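Local coordinates for protein lovastatin nonaketide synthase, polyketide synthase component (Aspergillus terreus, PDB 7CPX) that builds the dihydromonacolin L nonaketide of lovastatin biosynthesis from malonyl-CoA as an iterative multidomain polyketide synthase working with the partner protein LovC, at residues 1116-1121 with 1134-1139; 1127-1132 with 1190-1195; 1153-1158 with 1167-1172; 1144-1149 with 1226-1231. The protein carries 2 engineered substitutions. All blocks are in the same frame, centred on the assembly; numbering follows the deposited sequence.

Interaction 1. Residues 1116-1121 with 1134-1139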
loop_
_atom_site.group_PDB
_atom_site.type_symbol
_atom_site.label_atom_id
_atom_site.label_comp_id
_atom_site.label_asym_id
_atom_site.label_seq_id
_atom_site.Cartn_x
_atom_site.Cartn_y
_atom_site.Cartn_z
ATOM N N ASN A 1116 -6.364 33.534 30.586
ATOM C CA ASN A 1116 -7.747 33.698 30.160
ATOM C C ASN A 1116 -7.943 32.925 28.863
ATOM O O ASN A 1116 -7.454 33.335 27.806
ATOM C CB ASN A 1116 -8.077 35.176 29.980
ATOM C CG ASN A 1116 -9.536 35.413 29.639
ATOM O OD1 ASN A 1116 -10.225 34.524 29.142
ATOM N ND2 ASN A 1116 -10.010 36.623 29.904
ATOM N N ILE A 1117 -8.659 31.803 28.946
ATOM C CA ILE A 1117 -8.791 30.919 27.793
ATOM C C ILE A 1117 -9.394 31.668 26.612
ATOM O O ILE A 1117 -8.946 31.518 25.469
ATOM C CB ILE A 1117 -9.629 29.683 28.165
ATOM C CG1 ILE A 1117 -8.924 28.865 29.251
ATOM C CG2 ILE A 1117 -9.889 28.839 26.936
ATOM C CD1 ILE A 1117 -7.549 28.365 28.861
ATOM N N ASN A 1118 -10.420 32.479 26.865
ATOM C CA ASN A 1118 -11.018 33.256 25.786
ATOM C C ASN A 1118 -9.993 34.197 25.168
ATOM O O ASN A 1118 -9.862 34.270 23.943
ATOM C CB ASN A 1118 -12.225 34.034 26.310
ATOM C CG ASN A 1118 -13.343 33.127 26.776
ATOM O OD1 ASN A 1118 -14.227 32.763 26.000
ATOM N ND2 ASN A 1118 -13.309 32.752 28.049
ATOM N N ALA A 1119 -9.237 34.910 26.006
ATOM C CA ALA A 1119 -8.204 35.802 25.488
ATOM C C ALA A 1119 -7.088 35.015 24.815
ATOM O O ALA A 1119 -6.529 35.457 23.804
ATOM C CB ALA A 1119 -7.639 36.664 26.615
ATOM N N PHE A 1120 -6.741 33.853 25.371
ATOM C CA PHE A 1120 -5.706 33.021 24.767
ATOM C C PHE A 1120 -6.081 32.639 23.342
ATOM O O PHE A 1120 -5.293 32.821 22.407
ATOM C CB PHE A 1120 -5.488 31.774 25.625
ATOM C CG PHE A 1120 -4.551 30.770 25.020
ATOM C CD1 PHE A 1120 -3.193 31.019 24.958
ATOM C CD2 PHE A 1120 -5.027 29.569 24.529
ATOM C CE1 PHE A 1120 -2.330 30.094 24.407
ATOM C CE2 PHE A 1120 -4.170 28.639 23.978
ATOM C CZ PHE A 1120 -2.818 28.901 23.918
ATOM N N TYR A 1121 -7.299 32.129 23.154
ATOM C CA TYR A 1121 -7.723 31.736 21.816
ATOM C C TYR A 1121 -7.964 32.946 20.925
ATOM O O TYR A 1121 -7.787 32.854 19.707
ATOM C CB TYR A 1121 -8.975 30.866 21.891
ATOM C CG TYR A 1121 -8.687 29.447 22.320
ATOM C CD1 TYR A 1121 -8.021 28.574 21.476
ATOM C CD2 TYR A 1121 -9.076 28.982 23.563
ATOM C CE1 TYR A 1121 -7.750 27.283 21.857
ATOM C CE2 TYR A 1121 -8.810 27.686 23.953
ATOM C CZ TYR A 1121 -8.144 26.841 23.096
ATOM O OH TYR A 1121 -7.874 25.545 23.473
ATOM N N ASP A 1134 -14.525 22.191 19.043
ATOM C CA ASP A 1134 -13.846 21.143 19.798
ATOM C C ASP A 1134 -12.392 21.494 20.082
ATOM O O ASP A 1134 -11.817 21.002 21.058
ATOM C CB ASP A 1134 -13.927 19.818 19.041
ATOM C CG ASP A 1134 -15.350 19.327 18.877
ATOM O OD1 ASP A 1134 -16.276 20.014 19.355
ATOM O OD2 ASP A 1134 -15.543 18.253 18.269
ATOM N N PHE A 1135 -11.781 22.332 19.253
ATOM C CA PHE A 1135 -10.385 22.702 19.435
ATOM C C PHE A 1135 -10.207 23.887 20.373
ATOM O O PHE A 1135 -9.068 24.265 20.662
ATOM C CB PHE A 1135 -9.743 22.992 18.076
ATOM C CG PHE A 1135 -9.591 21.771 17.218
ATOM C CD1 PHE A 1135 -10.668 21.265 16.513
ATOM C CD2 PHE A 1135 -8.377 21.117 17.131
ATOM C CE1 PHE A 1135 -10.536 20.137 15.730
ATOM C CE2 PHE A 1135 -8.235 19.988 16.350
ATOM C CZ PHE A 1135 -9.317 19.494 15.650
ATOM N N ARG A 1136 -11.301 24.477 20.852
ATOM C CA ARG A 1136 -11.271 25.415 21.966
ATOM C C ARG A 1136 -11.607 24.732 23.285
ATOM O O ARG A 1136 -12.016 25.401 24.240
ATOM C CB ARG A 1136 -12.236 26.573 21.715
ATOM C CG ARG A 1136 -11.851 27.477 20.559
ATOM C CD ARG A 1136 -12.883 28.576 20.372
ATOM N NE ARG A 1136 -12.970 29.443 21.543
ATOM C CZ ARG A 1136 -12.454 30.663 21.626
ATOM N NH1 ARG A 1136 -11.821 31.222 20.606
ATOM N NH2 ARG A 1136 -12.580 31.346 22.760
ATOM N N ARG A 1137 -11.439 23.414 23.354
ATOM C CA ARG A 1137 -11.829 22.615 24.508
ATOM C C ARG A 1137 -10.863 22.739 25.680
ATOM O O ARG A 1137 -10.959 21.950 26.627
ATOM C CB ARG A 1137 -11.955 21.147 24.096
ATOM C CG ARG A 1137 -13.284 20.786 23.455
ATOM C CD ARG A 1137 -14.369 20.599 24.496
ATOM N NE ARG A 1137 -15.579 20.020 23.926
ATOM C CZ ARG A 1137 -16.562 19.491 24.642
ATOM N NH1 ARG A 1137 -16.507 19.442 25.962
ATOM N NH2 ARG A 1137 -17.626 18.997 24.015
ATOM N N LEU A 1138 -9.945 23.702 25.646
ATOM C CA LEU A 1138 -9.040 23.920 26.767
ATOM C C LEU A 1138 -9.810 24.537 27.926
ATOM O O LEU A 1138 -10.006 25.755 27.970
ATOM C CB LEU A 1138 -7.878 24.818 26.346
ATOM C CG LEU A 1138 -6.779 25.071 27.375
ATOM C CD1 LEU A 1138 -6.138 23.769 27.804
ATOM C CD2 LEU A 1138 -5.735 26.005 26.799
ATOM N N HIS A 1139 -10.252 23.701 28.868
ATOM C CA HIS A 1139 -11.124 24.182 29.934
ATOM C C HIS A 1139 -10.473 25.321 30.708
ATOM O O HIS A 1139 -11.074 26.386 30.890
ATOM C CB HIS A 1139 -11.479 23.032 30.875
ATOM C CG HIS A 1139 -12.134 23.476 32.145
ATOM N ND1 HIS A 1139 -13.311 24.192 32.165
ATOM C CD2 HIS A 1139 -11.772 23.312 33.440
ATOM C CE1 HIS A 1139 -13.649 24.446 33.417
ATOM N NE2 HIS A 1139 -12.731 23.923 34.210
#
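Tyr1121 lies across the backbone of Arg1136, whose CA sits 4.0 Å from the centroid of the Tyr1121 ring, over one face, in a CH-pi contact. The two side chains slide past each other in opposite directions. A bend at chi3 (62°) turns NE of Arg1136 back toward the helix, and the guanidinium, tilted 40° from the phenol ring, receives CB of Tyr1121 over one of its faces. Leu1138 CB lies at the edge of the Tyr1121 ring, near its plane and close to OH, which is 3.3 Å from Phe1135 O. This hydroxyl is hydrogen-bonded to Gln1178 OE1, and Gln1178 also reaches Phe1135 O through NE2.

One turn earlier, Ile1117 crosses Leu1138 at about a right angle, CD1 of Ile1117 being 3.6 Å from CD2 of Leu1138, while Ile1117 CG2 rests against Leu1138 O. Asn1116 caps this end of the helix, its OD1 taking a weak bond from Ala1119 N. Phe1120 covers the other face of the Tyr1121 ring through CD2.

In the C-terminal hotdog region of the dehydratase domain, the contact thus holds the loop whose Phe1135 lies beside His985, edge-to-face, and Asp1174, the predicted acid-base pair. It packs the start of helix 1117-1126 against the loop leading into strand 1140-1144, with Tyr1121 and Leu1138 both meeting Val1175 of helix 1170-1184.

Interaction 2. Residues 1127-1132 with 1190-1195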
loop_
_atom_site.group_PDB
_atom_site.type_symbol
_atom_site.label_atom_id
_atom_site.label_comp_id
_atom_site.label_asym_id
_atom_site.label_seq_id
_atom_site.Cartn_x
_atom_site.Cartn_y
_atom_site.Cartn_z
ATOM N N MET A 1127 -3.146 35.440 15.516
ATOM C CA MET A 1127 -1.925 34.933 14.903
ATOM C C MET A 1127 -2.199 33.799 13.919
ATOM O O MET A 1127 -1.274 33.067 13.554
ATOM C CB MET A 1127 -0.943 34.470 15.980
ATOM C CG MET A 1127 -0.795 35.436 17.146
ATOM S SD MET A 1127 -0.790 37.169 16.650
ATOM C CE MET A 1127 0.750 37.265 15.742
ATOM N N GLY A 1128 -3.450 33.638 13.488
ATOM C CA GLY A 1128 -3.803 32.677 12.467
ATOM C C GLY A 1128 -4.356 31.366 12.982
ATOM O O GLY A 1128 -4.886 30.582 12.183
ATOM N N TYR A 1129 -4.256 31.102 14.284
ATOM C CA TYR A 1129 -4.779 29.870 14.876
ATOM C C TYR A 1129 -6.272 30.050 15.140
ATOM O O TYR A 1129 -6.713 30.300 16.264
ATOM C CB TYR A 1129 -4.048 29.539 16.167
ATOM C CG TYR A 1129 -2.568 29.275 16.047
ATOM C CD1 TYR A 1129 -1.663 30.322 16.010
ATOM C CD2 TYR A 1129 -2.073 27.982 16.016
ATOM C CE1 TYR A 1129 -0.313 30.091 15.918
ATOM C CE2 TYR A 1129 -0.721 27.741 15.925
ATOM C CZ TYR A 1129 0.155 28.799 15.877
ATOM O OH TYR A 1129 1.507 28.567 15.786
ATOM N N ASN A 1130 -7.068 29.918 14.081
ATOM C CA ASN A 1130 -8.503 30.122 14.212
ATOM C C ASN A 1130 -9.173 28.872 14.768
ATOM O O ASN A 1130 -10.092 28.327 14.150
ATOM C CB ASN A 1130 -9.110 30.494 12.860
ATOM C CG ASN A 1130 -8.438 31.698 12.234
ATOM O OD1 ASN A 1130 -7.934 31.630 11.113
ATOM N ND2 ASN A 1130 -8.423 32.809 12.961
ATOM N N TYR A 1131 -8.723 28.411 15.934
ATOM C CA TYR A 1131 -9.328 27.239 16.550
ATOM C C TYR A 1131 -10.782 27.518 16.901
ATOM O O TYR A 1131 -11.150 28.643 17.251
ATOM C CB TYR A 1131 -8.558 26.834 17.806
ATOM C CG TYR A 1131 -7.156 26.338 17.546
ATOM C CD1 TYR A 1131 -6.927 25.236 16.738
ATOM C CD2 TYR A 1131 -6.061 26.960 18.122
ATOM C CE1 TYR A 1131 -5.651 24.778 16.502
ATOM C CE2 TYR A 1131 -4.781 26.505 17.894
ATOM C CZ TYR A 1131 -4.580 25.414 17.082
ATOM O OH TYR A 1131 -3.303 24.954 16.849
ATOM N N SER A 1132 -11.614 26.482 16.810
ATOM C CA SER A 1132 -13.040 26.639 17.039
ATOM C C SER A 1132 -13.608 25.363 17.644
ATOM O O SER A 1132 -13.000 24.292 17.578
ATOM C CB SER A 1132 -13.778 26.982 15.740
ATOM O OG SER A 1132 -13.287 28.186 15.179
ATOM N N ARG A 1190 1.610 38.572 22.530
ATOM C CA ARG A 1190 2.039 38.506 21.134
ATOM C C ARG A 1190 3.455 37.959 20.992
ATOM O O ARG A 1190 4.164 38.296 20.042
ATOM C CB ARG A 1190 1.937 39.872 20.450
ATOM C CG ARG A 1190 0.571 40.514 20.552
ATOM C CD ARG A 1190 -0.490 39.748 19.789
ATOM N NE ARG A 1190 -1.799 40.372 19.943
ATOM C CZ ARG A 1190 -2.165 41.497 19.344
ATOM N NH1 ARG A 1190 -1.343 42.150 18.538
ATOM N NH2 ARG A 1190 -3.383 41.982 19.564
ATOM N N ARG A 1191 3.885 37.116 21.931
ATOM C CA ARG A 1191 5.123 36.374 21.744
ATOM C C ARG A 1191 5.013 35.363 20.612
ATOM O O ARG A 1191 6.043 34.870 20.138
ATOM C CB ARG A 1191 5.506 35.666 23.044
ATOM C CG ARG A 1191 6.923 35.129 23.073
ATOM C CD ARG A 1191 7.386 34.883 24.498
ATOM N NE ARG A 1191 8.374 33.814 24.586
ATOM C CZ ARG A 1191 9.642 33.931 24.220
ATOM N NH1 ARG A 1191 10.111 35.052 23.697
ATOM N NH2 ARG A 1191 10.460 32.895 24.376
ATOM N N LEU A 1192 3.796 35.054 20.171
ATOM C CA LEU A 1192 3.560 34.112 19.082
ATOM C C LEU A 1192 3.382 34.886 17.776
ATOM O O LEU A 1192 2.326 34.882 17.143
ATOM C CB LEU A 1192 2.341 33.250 19.394
ATOM C CG LEU A 1192 2.121 32.005 18.540
ATOM C CD1 LEU A 1192 3.134 30.939 18.900
ATOM C CD2 LEU A 1192 0.706 31.489 18.726
ATOM N N ARG A 1193 4.460 35.559 17.375
ATOM C CA ARG A 1193 4.403 36.487 16.254
ATOM C C ARG A 1193 4.214 35.802 14.906
ATOM O O ARG A 1193 3.933 36.493 13.919
ATOM C CB ARG A 1193 5.670 37.342 16.224
ATOM C CG ARG A 1193 5.507 38.680 16.921
ATOM C CD ARG A 1193 6.842 39.316 17.242
ATOM N NE ARG A 1193 7.315 38.949 18.571
ATOM C CZ ARG A 1193 6.862 39.484 19.697
ATOM N NH1 ARG A 1193 5.905 40.398 19.692
ATOM N NH2 ARG A 1193 7.380 39.090 20.857
ATOM N N CYS A 1194 4.354 34.481 14.832
ATOM C CA CYS A 1194 4.100 33.751 13.599
ATOM C C CYS A 1194 3.398 32.445 13.934
ATOM O O CYS A 1194 3.488 31.934 15.052
ATOM C CB CYS A 1194 5.393 33.484 12.817
ATOM S SG CYS A 1194 6.609 32.492 13.699
ATOM N N LEU A 1195 2.690 31.910 12.942
ATOM C CA LEU A 1195 1.880 30.709 13.126
ATOM C C LEU A 1195 2.794 29.492 13.079
ATOM O O LEU A 1195 3.254 29.084 12.010
ATOM C CB LEU A 1195 0.793 30.631 12.060
ATOM C CG LEU A 1195 -0.398 29.708 12.337
ATOM C CD1 LEU A 1195 -1.460 29.893 11.273
ATOM C CD2 LEU A 1195 0.031 28.256 12.392
#
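A Schellman motif ends helix 1117-1126 in the C-terminal hotdog half of the dehydratase domain, and Gly1128, its C-prime residue with positive phi, lets the chain leave the helix beside the loop 1190-1195. Tyr1129 carries much of the contact. Leu1195 lies over one face of its ring, with CG of Leu1195 3.8 Å from the Tyr1129 ring centroid and 19° off the normal, and CD2 of Leu1195 near CZ of Tyr1129. Leu1192 instead meets the Tyr1129 side chain tip to tip, CD2 of Leu1192 coming close to CE1 of Tyr1129. The phenol OH is hydrogen-bonded to the carbonyl of Tyr1196, just beyond the loop, so the ring is held at its polar end as well as by the leucines.

Leu1195 also reaches back to the helix end: its CD1 is 3.6 Å from Gly1128 O, and its CB is 3.5 Å from Met1127 O. Ile1181 of helix 1170-1184 packs on both Tyr1129 and Leu1192, extending this apolar cluster.

On the more exposed side, the Met1127 chain is bent at chi2 (-39°) and chi3 (-67°), and the last of these torsions folds the methyl back over the loop. Met1127 CE thereby lies 3.2 Å from Leu1192 O and 3.7 Å from Arg1193 O.

Interaction 3. Residues 1153-1158 with 1167-1172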
loop_
_atom_site.group_PDB
_atom_site.type_symbol
_atom_site.label_atom_id
_atom_site.label_comp_id
_atom_site.label_asym_id
_atom_site.label_seq_id
_atom_site.Cartn_x
_atom_site.Cartn_y
_atom_site.Cartn_z
ATOM N N ASP A 1153 -10.400 19.400 28.133
ATOM C CA ASP A 1153 -11.469 18.416 28.011
ATOM C C ASP A 1153 -10.992 17.252 27.153
ATOM O O ASP A 1153 -10.710 17.421 25.962
ATOM C CB ASP A 1153 -12.714 19.059 27.413
ATOM C CG ASP A 1153 -13.287 20.150 28.294
ATOM O OD1 ASP A 1153 -12.778 20.335 29.419
ATOM O OD2 ASP A 1153 -14.248 20.821 27.863
ATOM N N PHE A 1154 -10.900 16.068 27.757
ATOM C CA PHE A 1154 -10.574 14.846 27.026
ATOM C C PHE A 1154 -11.822 14.342 26.300
ATOM O O PHE A 1154 -12.337 13.252 26.547
ATOM C CB PHE A 1154 -10.018 13.795 27.977
ATOM C CG PHE A 1154 -9.255 12.699 27.292
ATOM C CD1 PHE A 1154 -7.905 12.840 27.029
ATOM C CD2 PHE A 1154 -9.886 11.526 26.918
ATOM C CE1 PHE A 1154 -7.199 11.836 26.404
ATOM C CE2 PHE A 1154 -9.184 10.516 26.291
ATOM C CZ PHE A 1154 -7.838 10.671 26.034
ATOM N N ILE A 1155 -12.308 15.180 25.391
ATOM C CA ILE A 1155 -13.576 14.892 24.716
ATOM C C ILE A 1155 -13.465 13.554 23.994
ATOM O O ILE A 1155 -12.488 13.329 23.255
ATOM C CB ILE A 1155 -13.936 16.024 23.739
ATOM C CG1 ILE A 1155 -15.210 15.678 22.963
ATOM C CG2 ILE A 1155 -12.775 16.306 22.792
ATOM C CD1 ILE A 1155 -15.758 16.826 22.142
ATOM N N PRO A 1156 -14.403 12.630 24.180
ATOM C CA PRO A 1156 -14.304 11.336 23.502
ATOM C C PRO A 1156 -14.691 11.425 22.037
ATOM O O PRO A 1156 -15.527 12.237 21.633
ATOM C CB PRO A 1156 -15.291 10.459 24.280
ATOM C CG PRO A 1156 -16.319 11.415 24.756
ATOM C CD PRO A 1156 -15.594 12.702 25.046
ATOM N N LEU A 1157 -14.062 10.568 21.239
ATOM C CA LEU A 1157 -14.387 10.421 19.829
ATOM C C LEU A 1157 -14.569 8.943 19.530
ATOM O O LEU A 1157 -13.702 8.130 19.863
ATOM C CB LEU A 1157 -13.294 11.016 18.939
ATOM C CG LEU A 1157 -13.529 10.898 17.431
ATOM C CD1 LEU A 1157 -14.821 11.589 17.027
ATOM C CD2 LEU A 1157 -12.355 11.471 16.660
ATOM N N MET A 1158 -15.692 8.599 18.908
ATOM C CA MET A 1158 -16.023 7.218 18.598
ATOM C C MET A 1158 -16.460 7.110 17.146
ATOM O O MET A 1158 -17.092 8.024 16.608
ATOM C CB MET A 1158 -17.133 6.694 19.517
ATOM C CG MET A 1158 -18.410 7.518 19.474
ATOM S SD MET A 1158 -19.697 6.870 20.559
ATOM C CE MET A 1158 -19.987 5.258 19.831
ATOM N N LEU A 1167 -8.758 6.277 20.676
ATOM C CA LEU A 1167 -7.792 6.610 21.716
ATOM C C LEU A 1167 -7.876 8.083 22.083
ATOM O O LEU A 1167 -7.973 8.441 23.262
ATOM C CB LEU A 1167 -6.381 6.265 21.248
ATOM C CG LEU A 1167 -6.087 4.782 21.055
ATOM C CD1 LEU A 1167 -4.709 4.592 20.452
ATOM C CD2 LEU A 1167 -6.203 4.052 22.380
ATOM N N LEU A 1168 -7.844 8.953 21.079
ATOM C CA LEU A 1168 -7.835 10.388 21.292
ATOM C C LEU A 1168 -8.763 11.059 20.298
ATOM O O LEU A 1168 -8.800 10.689 19.122
ATOM C CB LEU A 1168 -6.426 10.970 21.133
ATOM C CG LEU A 1168 -5.449 10.772 22.288
ATOM C CD1 LEU A 1168 -4.038 11.095 21.832
ATOM C CD2 LEU A 1168 -5.835 11.645 23.463
ATOM N N HIS A 1169 -9.504 12.044 20.778
ATOM C CA HIS A 1169 -10.145 12.987 19.883
ATOM C C HIS A 1169 -9.086 13.986 19.437
ATOM O O HIS A 1169 -8.541 14.709 20.279
ATOM C CB HIS A 1169 -11.294 13.691 20.590
ATOM C CG HIS A 1169 -12.140 14.544 19.695
ATOM N ND1 HIS A 1169 -11.704 15.020 18.478
ATOM C CD2 HIS A 1169 -13.404 15.008 19.846
ATOM C CE1 HIS A 1169 -12.659 15.742 17.920
ATOM N NE2 HIS A 1169 -13.702 15.749 18.729
ATOM N N PRO A 1170 -8.752 14.056 18.142
ATOM C CA PRO A 1170 -7.669 14.949 17.712
ATOM C C PRO A 1170 -7.811 16.362 18.250
ATOM O O PRO A 1170 -6.824 17.092 18.358
ATOM C CB PRO A 1170 -7.779 14.908 16.185
ATOM C CG PRO A 1170 -8.304 13.551 15.904
ATOM C CD PRO A 1170 -9.262 13.243 17.023
ATOM N N ALA A 1171 -9.038 16.756 18.593
ATOM C CA ALA A 1171 -9.240 18.050 19.233
ATOM C C ALA A 1171 -8.531 18.113 20.579
ATOM O O ALA A 1171 -7.871 19.108 20.893
ATOM C CB ALA A 1171 -10.732 18.323 19.403
ATOM N N SER A 1172 -8.650 17.057 21.387
ATOM C CA SER A 1172 -8.012 17.061 22.699
ATOM C C SER A 1172 -6.494 17.101 22.576
ATOM O O SER A 1172 -5.824 17.847 23.299
ATOM C CB SER A 1172 -8.450 15.834 23.498
ATOM O OG SER A 1172 -8.060 14.638 22.847
#
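Ile1155 and His1169 meet obliquely at the centre of the contact, CG2 of Ile1155 lying 3.3 Å from CD2 of His1169. The first torsion (chi1 -172°) sets CG of His1169 anti to the backbone N, on the side of Ile1155, and Ile1155 O lies at the ring edge, in its plane. On the next residue but one, Leu1157 crosses the histidine at about a right angle: its CB is 3.7 Å from His1169 CB, and its CD2 lies over a face of the ring and 3.6 Å from Pro1170 CD. Next to it, Phe1154 crosses Leu1168 at about a right angle, and helix 1208-1217 touches the same phenylalanine.

The outer part is looser. Asp1153 O is 3.7 Å from Ser1172 CB, while the carboxylate of Asp1153 leads away to a salt bridge with Arg1137. Pro1156 turns from the helix, with its O 3.9 Å from His1169 CD2.

His1169 and Pro1170 begin a sequence, continued by Asp1174 and Gln1178, consistent with the HPxxxD...Q signature of polyketide synthase dehydratases. Ser1172 OG donates to His1169 O across 2.6 Å, holding the N-cap carbonyl. Ile1155 and Leu1157 pack the imidazole while Asp1134 OD2 holds NE2 in a hydrogen bond, an arrangement that would probably favour a proton on NE2, near the N-terminal end of the helix bearing Asp1174, the predicted proton donor.

Interaction 4. Residues 1144-1149 with 1226-1231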
loop_
_atom_site.group_PDB
_atom_site.type_symbol
_atom_site.label_atom_id
_atom_site.label_comp_id
_atom_site.label_asym_id
_atom_site.label_seq_id
_atom_site.Cartn_x
_atom_site.Cartn_y
_atom_site.Cartn_z
ATOM N N ALA A 1144 3.553 29.959 33.496
ATOM C CA ALA A 1144 4.637 30.718 34.107
ATOM C C ALA A 1144 5.931 29.935 33.948
ATOM O O ALA A 1144 5.920 28.725 33.707
ATOM C CB ALA A 1144 4.375 31.001 35.584
ATOM N N ASP A 1145 7.050 30.647 34.093
ATOM C CA ASP A 1145 8.376 30.034 34.082
ATOM C C ASP A 1145 8.570 29.165 32.844
ATOM O O ASP A 1145 9.087 28.049 32.915
ATOM C CB ASP A 1145 8.607 29.219 35.354
ATOM C CG ASP A 1145 8.484 30.054 36.612
ATOM O OD1 ASP A 1145 8.260 31.277 36.496
ATOM O OD2 ASP A 1145 8.609 29.487 37.717
ATOM N N LEU A 1146 8.148 29.686 31.693
ATOM C CA LEU A 1146 8.244 28.951 30.435
ATOM C C LEU A 1146 7.533 27.606 30.544
ATOM O O LEU A 1146 8.009 26.584 30.048
ATOM C CB LEU A 1146 9.706 28.763 30.023
ATOM C CG LEU A 1146 9.956 28.285 28.593
ATOM C CD1 LEU A 1146 9.303 29.221 27.595
ATOM C CD2 LEU A 1146 11.447 28.171 28.322
ATOM N N ARG A 1147 6.382 27.608 31.209
ATOM C CA ARG A 1147 5.645 26.384 31.473
ATOM C C ARG A 1147 4.161 26.705 31.522
ATOM O O ARG A 1147 3.761 27.853 31.731
ATOM C CB ARG A 1147 6.094 25.739 32.786
ATOM C CG ARG A 1147 6.621 24.331 32.636
ATOM C CD ARG A 1147 7.399 23.900 33.865
ATOM N NE ARG A 1147 8.774 24.385 33.837
ATOM C CZ ARG A 1147 9.734 23.966 34.650
ATOM N NH1 ARG A 1147 9.506 23.048 35.575
ATOM N NH2 ARG A 1147 10.955 24.477 34.529
ATOM N N ALA A 1148 3.345 25.673 31.327
ATOM C CA ALA A 1148 1.904 25.826 31.434
ATOM C C ALA A 1148 1.318 24.556 32.025
ATOM O O ALA A 1148 1.950 23.500 32.034
ATOM C CB ALA A 1148 1.258 26.138 30.079
ATOM N N SER A 1149 0.103 24.683 32.542
ATOM C CA SER A 1149 -0.610 23.546 33.104
ATOM C C SER A 1149 -2.085 23.899 33.150
ATOM O O SER A 1149 -2.490 24.999 32.775
ATOM C CB SER A 1149 -0.083 23.188 34.496
ATOM O OG SER A 1149 -0.810 22.108 35.052
ATOM N N THR A 1226 2.896 21.070 30.840
ATOM C CA THR A 1226 3.648 21.212 29.601
ATOM C C THR A 1226 4.813 22.162 29.819
ATOM O O THR A 1226 4.662 23.208 30.458
ATOM C CB THR A 1226 2.751 21.722 28.469
ATOM O OG1 THR A 1226 3.560 22.141 27.363
ATOM C CG2 THR A 1226 1.904 22.880 28.945
ATOM N N ILE A 1227 5.965 21.784 29.277
ATOM C CA ILE A 1227 7.177 22.588 29.305
ATOM C C ILE A 1227 7.423 23.096 27.897
ATOM O O ILE A 1227 7.443 22.308 26.944
ATOM C CB ILE A 1227 8.392 21.778 29.794
ATOM C CG1 ILE A 1227 7.968 20.605 30.686
ATOM C CG2 ILE A 1227 9.375 22.685 30.513
ATOM C CD1 ILE A 1227 7.292 21.000 31.971
ATOM N N ASN A 1228 7.608 24.405 27.759
ATOM C CA ASN A 1228 8.052 24.974 26.490
ATOM C C ASN A 1228 9.579 24.900 26.453
ATOM O O ASN A 1228 10.298 25.883 26.643
ATOM C CB ASN A 1228 7.532 26.395 26.326
ATOM C CG ASN A 1228 7.957 27.031 25.016
ATOM O OD1 ASN A 1228 8.161 28.240 24.947
ATOM N ND2 ASN A 1228 8.092 26.220 23.971
ATOM N N THR A 1229 10.067 23.682 26.203
ATOM C CA THR A 1229 11.488 23.390 26.365
ATOM C C THR A 1229 12.352 24.351 25.564
ATOM O O THR A 1229 13.358 24.862 26.068
ATOM C CB THR A 1229 11.776 21.946 25.950
ATOM O OG1 THR A 1229 11.335 21.735 24.604
ATOM C CG2 THR A 1229 11.059 20.979 26.872
ATOM N N TYR A 1230 11.980 24.610 24.314
ATOM C CA TYR A 1230 12.694 25.558 23.473
ATOM C C TYR A 1230 11.734 26.660 23.058
ATOM O O TYR A 1230 10.624 26.379 22.596
ATOM C CB TYR A 1230 13.288 24.882 22.240
ATOM C CG TYR A 1230 14.418 25.669 21.633
ATOM C CD1 TYR A 1230 14.169 26.676 20.717
ATOM C CD2 TYR A 1230 15.733 25.416 21.988
ATOM C CE1 TYR A 1230 15.195 27.404 20.167
ATOM C CE2 TYR A 1230 16.770 26.139 21.442
ATOM C CZ TYR A 1230 16.497 27.134 20.532
ATOM O OH TYR A 1230 17.528 27.860 19.980
ATOM N N ASP A 1231 12.167 27.910 23.225
ATOM C CA ASP A 1231 11.288 29.047 22.995
ATOM C C ASP A 1231 11.985 30.209 22.303
ATOM O O ASP A 1231 11.419 31.308 22.256
ATOM C CB ASP A 1231 10.713 29.527 24.324
ATOM C CG ASP A 1231 11.753 30.192 25.200
ATOM O OD1 ASP A 1231 12.933 29.786 25.135
ATOM O OD2 ASP A 1231 11.393 31.120 25.955
#
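Thr1226 O accepts a nearly straight hydrogen bond from Ala1148 N (2.9 Å, N-H...O angle 170°), and the same carbonyl is brushed by Arg1147 through CG at 3.1 Å and by a CA-H...O contact from its CA. Strands 1147-1152 and 1222-1230 run antiparallel here, within the C-terminal hotdog fold. The return bond from Thr1226 N to Ala1148 O completes the hydrogen-bonded pair; Arg1147 and Ile1227 form the adjacent non-hydrogen-bonded pair.

Ala1148 CB and Thr1226 CG2 meet 3.5 Å apart on the face covered by helix 1170-1184, where Ala1183 and Thr1179 pack on them. The other face carries Arg1147 and Ile1227, which lie side by side and point the same way, CD1 of Ile1227 touching both CG and CD of Arg1147. Trp2019 of the second subunit packs on this pair.

Beyond the paired residues, Leu1146 O still accepts from Asn1228 N at 3.2 Å, with the donor tilted 33° from the carbonyl plane. The Leu1146 side chain crosses both Asn1228 and Asp1231. The Asp1231 carboxylate is engaged with Arg1191 in a salt bridge, and its OD2 lies 3.3 Å from CD1 of Leu1146, whose same methyl carbon is 3.0 Å from Asn1228 OD1.

How the interactions relate
From the N terminus, helix 1117-1126 opens interaction 1, which closes a short loop at 1134-1139. Interaction 2 starts within that loop, so the two cross; they also touch, through Tyr1131 with Tyr1121 and Arg1136. The segment 1144-1149 opens interaction 4 next, and 1153-1158 opens interaction 3, a short excursion that closes at 1167-1172, nested inside the loops of both 2 and 4. Interaction 2 closes at 1190-1195 and interaction 4 at 1226-1231; these two cross and share a salt bridge, while polar side chains connect interactions 1 and 3. Together they bind helices 1117-1126 and 1170-1184, their connecting loops and two neighbouring strands of the C-terminal hotdog region.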